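Local structure of probable aminotransferase (Pseudomonas aeruginosa, 5YKT) at residues S138-N143 and H167-E172; V223-F228 and L256-T261; A286-G291 and A341-V346; V146-R151 and F323-T328. The protein belongs to the class-III aminotransferases, of the pyridoxal-phosphate-dependent aminotransferase clan, and holds 4'-deoxy-4'-aminopyridoxal-5'-phosphate at each active site of its dimer. The protein carries 1 engineered substitution. All coordinates share one frame; numbering follows the deposited sequence.

Overall arrangement
Helix 139-154 enters two contacts in turn. Contact 1 closes a short loop from the start of this helix, at 138-143, to 167-172, and contact 4 takes 146-151 on the same helix to the far loop 323-328. Contact 4 opens before contact 1 has closed, so the two cross. Within the long span of contact 4, contact 2 pairs strands 220-225 and 255-259 of the large sheet, which the helix packs against. Contact 3 starts at 286-291 and ends on helix 333-346, beyond 323-328, so it crosses contact 4 as well. Contacts 1 and 2 meet round one PMP; contacts 1, 3 and 4 also touch the second subunit.

Contact 1: residues S138-N143 and H167-E172; sequences SATDAN and HGSVDE. With PMP (4'-deoxy-4'-aminopyridoxal-5'-phosphate), chain C.
Thr140 OG1 carries the polar part of this contact. It accepts from the backbone N of Ser169 at 3.0 Å, along a somewhat bent line (144°), and hands its own hydrogen to the phosphate oxygen O2P of PMP. A water that bonds Ser169 OG donates to the same hydroxyl. The second bond between the segments runs from Asn143 ND2 to His167 O, 3.0 Å, onto a lone pair in the carbonyl plane and nearly in the plane of the amide. That amide stands almost perpendicular to the His167 imidazole, and both side chains turn their N-H groups to Asp259 OD2.

The phosphate sits at the start of the helix. Thr140 N donates to O2P at 3.0 Å; because OG1 lies beside that N (chi1 -68°), hydroxyl and N-H reach the same oxygen. Ser138, the N-cap, takes Asp141 N on its OG at 3.0 Å. The helix end would be expected to stabilise the negative phosphate.

Van der Waals contact fills in the rest. Thr140 CG2 lies 3.4 Å from Ser169 OG, and Val170 CG2 rests 3.9 Å from Asn143 CB. Gly168, with a positive phi of 98°, brings its CA within 3.1 Å of Thr140 OG1. His167 O approaches the PMP ring at C6, so this loop forms one wall of the ligand pocket.

The loop follows strand 158-162 and lies beside helix 139-154, where Val170 also touches Leu147. Asn143 packs on Val283 of strand 281-284 and on Leu224 of strand 220-225, while Arg144 of the second subunit donates to Ser169 O.

Contact 2: residues V223-F228 and L256-T261; sequences VLTEPF and LIIDET. With PMP (4'-deoxy-4'-aminopyridoxal-5'-phosphate), chain C.
Leu224 and Ile257 project from the same face of the sheet and slant across one another, CD1 of the leucine resting 3.6 Å from CG2 of the isoleucine. On the other face Thr225 and Ile258 run side by side in the same direction, with Thr225 CG2 3.9 Å from Ile258 CD1. Pro227 follows, its CD 3.8 Å from Ile258 CG2, the two side chains slanting past each other.

Between the two faces the backbones form a parallel ladder, the strand axes only 13° apart. Ile257 N donates to Val223 O, Thr225 N to Ile257 O, and Asp259 N to Thr225 O. Thr225 O also receives a CA-H...O contact from Ile258.

Past the ladder both segments reach PMP. Glu226 is extended about CB-CG, bringing OE1 3.5 Å from the PMP methyl carbon C2A; OE1 also bonds Thr230 and a water that donates to Asp259 O as well. Asp259 CG stands opposite its own backbone N (chi1 -180°), which carries the carboxylate to the pyridine, with OD2 2.7 Å from PMP N1. Its other oxygen, OD1, takes two bonds from Thr261, one from OG1 at 2.7 Å and one from N at 3.1 Å, the latter closing an Asx turn.

The two strands belong to the beta-alpha-beta unit completed by helix 241-251. An aspartate at the pyridine nitrogen is a well-known feature of fold-type I pyridoxal-phosphate proteins, aminotransferases among them. With OD1 held twice by Thr261 and OD2 by His167 and Asn143, the carboxylate has little freedom to rotate, and its closeness would be expected to polarise the pyridine ring.

Contact 3: residues A286-G291 and A341-V346; sequences ACIAGG and ATFAEV. Engineered in segment 286-291: Ala286 (natural residue Lys).
Three neighbours gather round Thr342 OG1. A water donates to it at 2.8 Å, and OG1 bonds Ala338 O of its own helix and also lies 3.1 Å from Ile288 O. The same water donates to Cys287 O at 2.8 Å and takes a weak bond from Gly290 N, which makes it a bridge between the loop and the helix. OG1 stands beside the backbone N (chi1 -60°), which sets it against Ala338 O one turn earlier. Thr342 CB is 3.3 Å from Ile288 O, and its CG2 touches Ile288 CA.

The apolar share of the contact falls to Ile288 and Phe343, whose side chains slant past each other. Ile288 CG2 comes within 3.9 Å of Phe343 CZ and about as near to CE1, meeting the ring obliquely.

The loop begins as a 3-10 turn, in which Ala289 N bonds Ala286 O. Ala286 is an engineered residue, lysine in the natural protein. Gly290 and Gly291 follow with positive phi and turn the chain on. The contact thus joins the loop bearing position 286 to helix 333-346, with the Cys287 side chain about 9 Å from a bound PMP.

The loop links strand 281-284 to strand 295-299, neighbours in the large sheet, and Ile288 also packs on Met339 of helix 333-346. From the same helix, Thr342 touches Val96 of helix 94-104, and Phe343 is set among Trp119, Glu123 and Leu124 of helix 115-128. Ser108 of the second subunit bonds Gly290 O.

Contact 4: residues V146-R151 and F323-T328; sequences VLRLCR and FGFGGT. With PMP (4'-deoxy-4'-aminopyridoxal-5'-phosphate), chain E.
The guanidinium of Arg148 lies flat against Gly324, whose CA sits 4.0 Å above the centre of one face. At its edge, in plane, a water accepts from Arg148 NE at 2.8 Å and donates to Gly324 O at the same length. The ring of Phe325 has Phe323 O in plane at its edge, while Arg148 CD, 4.0 Å from Phe325 CD1, and Leu149 CD2, 3.9 Å from CZ, come at it obliquely. The leucine side chain crosses the phenylalanine at about a right angle.

No direct hydrogen bond joins the segments: Arg148 NE stands 3.4 Å from Gly324 O, but the angle is poor. Water makes the polar links instead. A second molecule accepts from Arg148 NH1 and donates to Phe323 O at 2.7 Å. The arginine is extended to CD and then bends (chi3 -72°), laying one face of the guanidinium over Gly324. Its main polar partners lie in the second subunit, where NH1 donates to His190 O and NH2 makes a salt bridge with Asp171.

Further along, Thr328 OG1 donates to the phosphate oxygen O3P of a PMP at 2.8 Å, and the backbone N of Thr328 bonds O3P too. Thr140 and Asn231 of the second subunit hold the same PMP, so the pocket lies at the dimer interface.

There the Phe325 ring stacks with His48 of the second subunit. Within the chain, Leu149 packs on Trp297 of strand 295-299, and the loop runs on to helix 333-346; helix 139-154 lies against strands 255-259 and 281-284 through Val146.

Contact 1: residues S138-N143 and H167-E172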
# COMPACT_ATOMS: atom_id res chain seq x y z
N SER A 138 2.81 2.42 1.75
CA SER A 138 1.92 3.27 2.55
C SER A 138 2.41 3.37 4.00
O SER A 138 3.09 2.47 4.50
CB SER A 138 0.50 2.73 2.58
OG SER A 138 0.42 1.52 3.32
N ALA A 139 2.00 4.44 4.66
CA ALA A 139 2.30 4.58 6.09
C ALA A 139 1.65 3.46 6.90
O ALA A 139 2.24 2.97 7.86
CB ALA A 139 1.86 5.94 6.61
N THR A 140 0.44 3.05 6.52
CA THR A 140 -0.19 1.89 7.16
C THR A 140 0.75 0.70 7.15
O THR A 140 0.99 0.06 8.20
CB THR A 140 -1.51 1.50 6.48
OG1 THR A 140 -2.51 2.52 6.69
CG2 THR A 140 -2.00 0.17 7.00
N ASP A 141 1.29 0.40 5.97
CA ASP A 141 2.16 -0.77 5.86
C ASP A 141 3.45 -0.60 6.64
O ASP A 141 3.92 -1.56 7.25
CB ASP A 141 2.48 -1.06 4.39
CG ASP A 141 1.34 -1.70 3.67
OD1 ASP A 141 0.27 -1.98 4.28
OD2 ASP A 141 1.52 -1.92 2.46
N ALA A 142 4.02 0.61 6.65
CA ALA A 142 5.20 0.83 7.49
C ALA A 142 4.88 0.49 8.95
O ALA A 142 5.62 -0.23 9.61
CB ALA A 142 5.72 2.26 7.37
N ASN A 143 3.76 0.99 9.45
CA ASN A 143 3.35 0.67 10.81
C ASN A 143 3.13 -0.84 11.02
O ASN A 143 3.64 -1.41 12.01
CB ASN A 143 2.10 1.48 11.20
CG ASN A 143 2.41 2.92 11.49
OD1 ASN A 143 3.50 3.25 11.99
ND2 ASN A 143 1.45 3.82 11.19
N HIS A 167 -3.44 5.47 12.84
CA HIS A 167 -2.19 5.03 12.23
C HIS A 167 -2.40 4.30 10.90
O HIS A 167 -1.49 3.64 10.43
CB HIS A 167 -1.44 4.11 13.21
CG HIS A 167 -1.05 4.81 14.45
ND1 HIS A 167 -0.07 5.78 14.46
CD2 HIS A 167 -1.60 4.81 15.68
CE1 HIS A 167 -0.01 6.32 15.67
NE2 HIS A 167 -0.91 5.73 16.44
N GLY A 168 -3.58 4.45 10.30
CA GLY A 168 -3.95 3.73 9.10
C GLY A 168 -4.79 2.52 9.38
O GLY A 168 -5.34 2.35 10.47
N SER A 169 -4.88 1.65 8.38
CA SER A 169 -5.68 0.42 8.50
C SER A 169 -4.87 -0.69 9.18
O SER A 169 -4.65 -1.76 8.63
CB SER A 169 -6.26 0.01 7.13
OG SER A 169 -5.24 -0.08 6.13
N VAL A 170 -4.44 -0.38 10.40
CA VAL A 170 -3.68 -1.25 11.26
C VAL A 170 -4.72 -1.80 12.23
O VAL A 170 -5.17 -1.10 13.14
CB VAL A 170 -2.59 -0.47 12.02
CG1 VAL A 170 -1.88 -1.39 13.02
CG2 VAL A 170 -1.61 0.18 11.06
N ASP A 171 -5.15 -3.04 12.02
CA ASP A 171 -6.33 -3.53 12.75
C ASP A 171 -6.16 -3.48 14.26
O ASP A 171 -7.12 -3.14 14.95
CB ASP A 171 -6.73 -4.93 12.31
CG ASP A 171 -7.29 -4.99 10.87
OD1 ASP A 171 -7.61 -3.95 10.23
OD2 ASP A 171 -7.42 -6.14 10.37
N GLU A 172 -4.95 -3.77 14.75
CA GLU A 172 -4.68 -3.80 16.21
C GLU A 172 -4.87 -2.43 16.87
O GLU A 172 -5.07 -2.36 18.09
CB GLU A 172 -3.25 -4.27 16.54
CG GLU A 172 -2.81 -5.56 15.87
CD GLU A 172 -1.97 -5.29 14.65
OE1 GLU A 172 -2.59 -4.81 13.65
OE2 GLU A 172 -0.72 -5.52 14.71
N1 PMP C . -0.28 7.56 10.40
C2 PMP C . -0.92 8.73 10.61
C2A PMP C . -0.55 9.62 11.76
C3 PMP C . -1.96 9.16 9.67
O3 PMP C . -2.63 10.32 9.84
C4 PMP C . -2.33 8.29 8.54
C4A PMP C . -3.40 8.74 7.59
N4A PMP C . -3.11 10.08 7.12
C5 PMP C . -1.56 7.04 8.42
C6 PMP C . -0.59 6.74 9.37
C5A PMP C . -1.87 6.06 7.31
O4P PMP C . -1.50 6.58 6.04
P PMP C . -2.13 5.84 4.76
O1P PMP C . -3.59 6.10 4.75
O2P PMP C . -1.72 4.39 4.94
O3P PMP C . -1.44 6.53 3.61
O HOH W 1 -5.16 2.25 4.89

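Contact 2: residues V223-F228 and L256-T261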
# COMPACT_ATOMS: atom_id res chain seq x y z
N VAL A 223 5.33 0.63 21.73
CA VAL A 223 4.38 1.72 21.82
C VAL A 223 4.39 2.42 20.47
O VAL A 223 5.47 2.81 19.97
CB VAL A 223 4.78 2.74 22.92
CG1 VAL A 223 3.84 3.94 22.89
CG2 VAL A 223 4.76 2.09 24.30
N LEU A 224 3.21 2.58 19.87
CA LEU A 224 3.07 3.25 18.58
C LEU A 224 2.31 4.54 18.82
O LEU A 224 1.24 4.51 19.40
CB LEU A 224 2.30 2.37 17.60
CG LEU A 224 1.88 2.99 16.25
CD1 LEU A 224 3.10 3.47 15.48
CD2 LEU A 224 1.11 2.00 15.40
N THR A 225 2.86 5.67 18.37
CA THR A 225 2.20 6.96 18.60
C THR A 225 2.68 8.05 17.67
O THR A 225 3.84 8.06 17.24
CB THR A 225 2.46 7.44 20.05
OG1 THR A 225 1.67 8.61 20.33
CG2 THR A 225 3.95 7.72 20.34
N GLU A 226 1.79 9.00 17.37
CA GLU A 226 2.26 10.28 16.86
C GLU A 226 2.91 11.01 18.04
O GLU A 226 2.51 10.81 19.18
CB GLU A 226 1.11 11.13 16.37
CG GLU A 226 0.36 10.59 15.17
CD GLU A 226 -0.65 11.61 14.70
OE1 GLU A 226 -0.27 12.44 13.85
OE2 GLU A 226 -1.79 11.60 15.22
N PRO A 227 3.90 11.87 17.77
CA PRO A 227 4.49 12.66 18.88
C PRO A 227 3.60 13.80 19.36
O PRO A 227 3.83 14.37 20.45
CB PRO A 227 5.78 13.18 18.26
CG PRO A 227 5.49 13.29 16.79
CD PRO A 227 4.52 12.18 16.46
N PHE A 228 2.59 14.13 18.57
CA PHE A 228 1.64 15.19 18.81
C PHE A 228 0.42 14.65 18.07
O PHE A 228 0.52 14.38 16.87
CB PHE A 228 2.24 16.45 18.18
CG PHE A 228 1.50 17.72 18.45
CD1 PHE A 228 0.28 17.98 17.85
CD2 PHE A 228 2.09 18.71 19.23
CE1 PHE A 228 -0.37 19.18 18.09
CE2 PHE A 228 1.44 19.92 19.46
CZ PHE A 228 0.21 20.15 18.88
N LEU A 256 9.90 2.19 20.99
CA LEU A 256 9.13 3.40 20.81
C LEU A 256 9.08 3.76 19.32
O LEU A 256 10.12 4.13 18.73
CB LEU A 256 9.77 4.53 21.62
CG LEU A 256 9.15 5.92 21.46
CD1 LEU A 256 7.69 5.90 21.88
CD2 LEU A 256 9.94 6.96 22.25
N ILE A 257 7.88 3.67 18.73
CA ILE A 257 7.66 3.94 17.32
C ILE A 257 6.96 5.30 17.21
O ILE A 257 5.83 5.47 17.70
CB ILE A 257 6.76 2.89 16.64
CG1 ILE A 257 7.25 1.45 16.90
CG2 ILE A 257 6.67 3.16 15.13
CD1 ILE A 257 6.16 0.42 16.68
N ILE A 258 7.63 6.24 16.55
CA ILE A 258 7.10 7.60 16.37
C ILE A 258 6.62 7.73 14.92
O ILE A 258 7.41 7.67 13.97
CB ILE A 258 8.16 8.65 16.73
CG1 ILE A 258 8.59 8.51 18.21
CG2 ILE A 258 7.65 10.05 16.44
CD1 ILE A 258 7.51 8.80 19.20
N ASP A 259 5.32 7.99 14.76
CA ASP A 259 4.66 8.09 13.46
C ASP A 259 4.49 9.58 13.11
O ASP A 259 3.66 10.27 13.74
CB ASP A 259 3.33 7.37 13.53
CG ASP A 259 2.54 7.39 12.23
OD1 ASP A 259 2.92 8.10 11.26
OD2 ASP A 259 1.50 6.70 12.18
N GLU A 260 5.27 10.04 12.14
CA GLU A 260 5.32 11.45 11.75
C GLU A 260 4.61 11.74 10.43
O GLU A 260 4.84 12.79 9.81
CB GLU A 260 6.78 11.92 11.71
CG GLU A 260 7.41 11.92 13.10
CD GLU A 260 7.96 13.27 13.52
OE1 GLU A 260 7.37 14.31 13.15
OE2 GLU A 260 8.96 13.27 14.26
N THR A 261 3.71 10.85 10.04
CA THR A 261 2.95 11.01 8.80
C THR A 261 2.30 12.39 8.68
O THR A 261 2.28 12.95 7.58
CB THR A 261 1.93 9.87 8.69
OG1 THR A 261 2.65 8.64 8.58
CG2 THR A 261 1.02 10.01 7.47
N1 PMP C . -0.28 7.56 10.40
C2 PMP C . -0.92 8.73 10.61
C2A PMP C . -0.55 9.62 11.76
C3 PMP C . -1.96 9.16 9.67
O3 PMP C . -2.63 10.32 9.84
C4 PMP C . -2.33 8.29 8.54
C4A PMP C . -3.40 8.74 7.59
N4A PMP C . -3.11 10.08 7.12
C5 PMP C . -1.56 7.04 8.42
C6 PMP C . -0.59 6.74 9.37
C5A PMP C . -1.87 6.06 7.31
O4P PMP C . -1.50 6.58 6.04
P PMP C . -2.13 5.84 4.76
O1P PMP C . -3.59 6.10 4.75
O2P PMP C . -1.72 4.39 4.94
O3P PMP C . -1.44 6.53 3.61
O HOH W 2 2.04 12.20 12.56

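Contact 3: residues A286-G291 and A341-V346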
# COMPACT_ATOMS: atom_id res chain seq x y z
N ALA A 286 3.30 9.29 2.70
CA ALA A 286 3.49 9.53 1.26
C ALA A 286 3.72 10.96 0.81
O ALA A 286 4.04 11.16 -0.36
CB ALA A 286 2.32 8.94 0.48
N CYS A 287 3.65 11.94 1.71
CA CYS A 287 4.04 13.30 1.33
C CYS A 287 5.40 13.39 0.63
O CYS A 287 5.68 14.35 -0.08
CB CYS A 287 4.05 14.22 2.54
SG CYS A 287 5.19 13.77 3.84
N ILE A 288 6.26 12.39 0.85
CA ILE A 288 7.63 12.42 0.33
C ILE A 288 7.81 11.96 -1.12
O ILE A 288 8.90 12.06 -1.63
CB ILE A 288 8.58 11.60 1.24
CG1 ILE A 288 8.21 10.11 1.25
CG2 ILE A 288 8.58 12.17 2.65
CD1 ILE A 288 9.08 9.26 2.14
N ALA A 289 6.78 11.47 -1.79
CA ALA A 289 6.94 10.90 -3.13
C ALA A 289 5.93 11.40 -4.17
O ALA A 289 5.61 10.71 -5.13
CB ALA A 289 6.91 9.37 -3.07
N GLY A 290 5.47 12.63 -4.00
CA GLY A 290 4.76 13.34 -5.05
C GLY A 290 3.47 12.75 -5.57
O GLY A 290 3.11 12.95 -6.73
N GLY A 291 2.76 12.03 -4.70
CA GLY A 291 1.54 11.33 -5.10
C GLY A 291 1.70 9.87 -5.47
O GLY A 291 0.72 9.19 -5.78
N ALA A 341 13.88 13.90 -5.32
CA ALA A 341 13.46 15.26 -5.70
C ALA A 341 12.84 16.00 -4.54
O ALA A 341 13.13 17.19 -4.32
CB ALA A 341 12.51 15.21 -6.87
N THR A 342 11.99 15.31 -3.78
CA THR A 342 11.32 15.96 -2.65
C THR A 342 12.31 16.39 -1.58
O THR A 342 12.28 17.54 -1.12
CB THR A 342 10.25 15.04 -2.07
OG1 THR A 342 9.31 14.74 -3.09
CG2 THR A 342 9.54 15.70 -0.91
N PHE A 343 13.18 15.47 -1.16
CA PHE A 343 14.14 15.81 -0.12
C PHE A 343 15.16 16.87 -0.58
O PHE A 343 15.55 17.74 0.20
CB PHE A 343 14.87 14.56 0.38
CG PHE A 343 14.00 13.60 1.17
CD1 PHE A 343 13.17 14.03 2.20
CD2 PHE A 343 14.00 12.26 0.86
CE1 PHE A 343 12.40 13.14 2.91
CE2 PHE A 343 13.23 11.36 1.57
CZ PHE A 343 12.42 11.80 2.59
N ALA A 344 15.61 16.81 -1.82
CA ALA A 344 16.62 17.75 -2.31
C ALA A 344 16.06 19.14 -2.59
O ALA A 344 16.71 20.15 -2.27
CB ALA A 344 17.27 17.20 -3.56
N GLU A 345 14.87 19.19 -3.19
CA GLU A 345 14.37 20.43 -3.79
C GLU A 345 13.15 21.02 -3.13
O GLU A 345 12.87 22.21 -3.34
CB GLU A 345 14.05 20.21 -5.27
CG GLU A 345 15.18 19.63 -6.11
CD GLU A 345 16.40 20.54 -6.16
OE1 GLU A 345 16.23 21.78 -6.16
OE2 GLU A 345 17.53 20.00 -6.21
N VAL A 346 12.42 20.23 -2.34
CA VAL A 346 11.13 20.68 -1.79
C VAL A 346 11.15 20.88 -0.27
O VAL A 346 10.74 21.93 0.20
CB VAL A 346 10.01 19.70 -2.19
CG1 VAL A 346 8.68 20.12 -1.56
CG2 VAL A 346 9.88 19.65 -3.71
O HOH W 3 6.60 15.02 -2.67

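Contact 4: residues V146-R151 and F323-T328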
# COMPACT_ATOMS: atom_id res chain seq x y z
N VAL A 146 6.64 -2.67 10.92
CA VAL A 146 7.41 -2.38 12.12
C VAL A 146 6.85 -3.16 13.30
O VAL A 146 7.63 -3.73 14.08
CB VAL A 146 7.48 -0.88 12.41
CG1 VAL A 146 8.08 -0.59 13.78
CG2 VAL A 146 8.32 -0.17 11.35
N LEU A 147 5.53 -3.21 13.42
CA LEU A 147 4.92 -3.96 14.53
C LEU A 147 5.29 -5.45 14.47
O LEU A 147 5.63 -6.04 15.49
CB LEU A 147 3.41 -3.77 14.61
CG LEU A 147 2.96 -2.37 15.02
CD1 LEU A 147 1.46 -2.26 14.96
CD2 LEU A 147 3.46 -1.94 16.39
N ARG A 148 5.25 -6.01 13.26
CA ARG A 148 5.67 -7.40 13.04
C ARG A 148 7.10 -7.62 13.51
O ARG A 148 7.39 -8.58 14.26
CB ARG A 148 5.51 -7.79 11.56
CG ARG A 148 6.15 -9.11 11.17
CD ARG A 148 5.87 -9.49 9.71
NE ARG A 148 4.48 -9.90 9.54
CZ ARG A 148 4.01 -11.11 9.85
NH1 ARG A 148 4.81 -12.07 10.29
NH2 ARG A 148 2.71 -11.36 9.71
N LEU A 149 8.00 -6.74 13.10
CA LEU A 149 9.41 -6.87 13.47
C LEU A 149 9.59 -6.71 14.97
O LEU A 149 10.40 -7.41 15.57
CB LEU A 149 10.27 -5.88 12.69
CG LEU A 149 10.35 -6.21 11.19
CD1 LEU A 149 10.99 -5.06 10.46
CD2 LEU A 149 11.12 -7.49 10.93
N CYS A 150 8.83 -5.81 15.59
CA CYS A 150 8.88 -5.67 17.04
C CYS A 150 8.42 -6.92 17.77
O CYS A 150 9.02 -7.30 18.78
CB CYS A 150 8.08 -4.47 17.52
SG CYS A 150 8.87 -2.90 17.10
N ARG A 151 7.36 -7.57 17.29
CA ARG A 151 6.93 -8.84 17.87
C ARG A 151 8.02 -9.91 17.68
O ARG A 151 8.31 -10.67 18.61
CB ARG A 151 5.60 -9.30 17.30
CG ARG A 151 4.44 -8.40 17.68
CD ARG A 151 3.12 -9.07 17.34
NE ARG A 151 1.97 -8.31 17.80
CZ ARG A 151 1.29 -7.41 17.09
NH1 ARG A 151 1.60 -7.10 15.85
NH2 ARG A 151 0.24 -6.80 17.66
N PHE A 323 8.76 -13.43 4.33
CA PHE A 323 8.77 -13.31 5.79
C PHE A 323 7.57 -12.53 6.34
O PHE A 323 7.61 -12.04 7.47
CB PHE A 323 10.10 -12.73 6.30
CG PHE A 323 11.30 -13.48 5.82
CD1 PHE A 323 11.60 -14.74 6.33
CD2 PHE A 323 12.16 -12.92 4.88
CE1 PHE A 323 12.72 -15.43 5.90
CE2 PHE A 323 13.28 -13.62 4.44
CZ PHE A 323 13.56 -14.87 4.96
N GLY A 324 6.50 -12.42 5.56
CA GLY A 324 5.26 -11.77 6.01
C GLY A 324 5.16 -10.27 5.79
O GLY A 324 4.17 -9.66 6.19
N PHE A 325 6.16 -9.66 5.14
CA PHE A 325 6.13 -8.22 4.93
C PHE A 325 6.88 -7.87 3.66
O PHE A 325 7.36 -8.77 2.95
CB PHE A 325 6.62 -7.45 6.17
CG PHE A 325 8.09 -7.55 6.45
CD1 PHE A 325 8.66 -8.72 6.92
CD2 PHE A 325 8.92 -6.45 6.28
CE1 PHE A 325 9.99 -8.80 7.19
CE2 PHE A 325 10.26 -6.50 6.54
CZ PHE A 325 10.81 -7.69 7.00
N GLY A 326 6.96 -6.57 3.37
CA GLY A 326 7.42 -6.09 2.09
C GLY A 326 6.23 -6.05 1.19
O GLY A 326 5.12 -6.37 1.61
N GLY A 327 6.47 -5.75 -0.07
CA GLY A 327 5.42 -5.69 -1.07
C GLY A 327 6.01 -5.55 -2.44
O GLY A 327 7.13 -5.07 -2.59
N THR A 328 5.28 -5.99 -3.46
CA THR A 328 5.87 -6.14 -4.80
C THR A 328 6.39 -4.83 -5.41
O THR A 328 7.42 -4.81 -6.07
CB THR A 328 4.88 -6.84 -5.72
OG1 THR A 328 4.51 -8.08 -5.12
CG2 THR A 328 5.47 -7.13 -7.10
N1 PMP E . -1.91 -11.77 -4.80
C2 PMP E . -1.09 -12.54 -5.53
C2A PMP E . -1.63 -13.73 -6.29
C3 PMP E . 0.34 -12.20 -5.60
O3 PMP E . 1.21 -12.94 -6.33
C4 PMP E . 0.82 -11.03 -4.86
C4A PMP E . 2.28 -10.69 -4.92
N4A PMP E . 2.58 -10.37 -6.30
C5 PMP E . -0.18 -10.27 -4.09
C6 PMP E . -1.50 -10.70 -4.10
C5A PMP E . 0.23 -9.06 -3.27
O4P PMP E . 0.71 -8.03 -4.11
P PMP E . 1.50 -6.82 -3.41
O1P PMP E . 0.62 -6.34 -2.28
O2P PMP E . 1.65 -5.84 -4.54
O3P PMP E . 2.81 -7.40 -2.96
O HOH W 4 7.72 -12.69 10.06
O HOH W 5 3.17 -7.87 8.13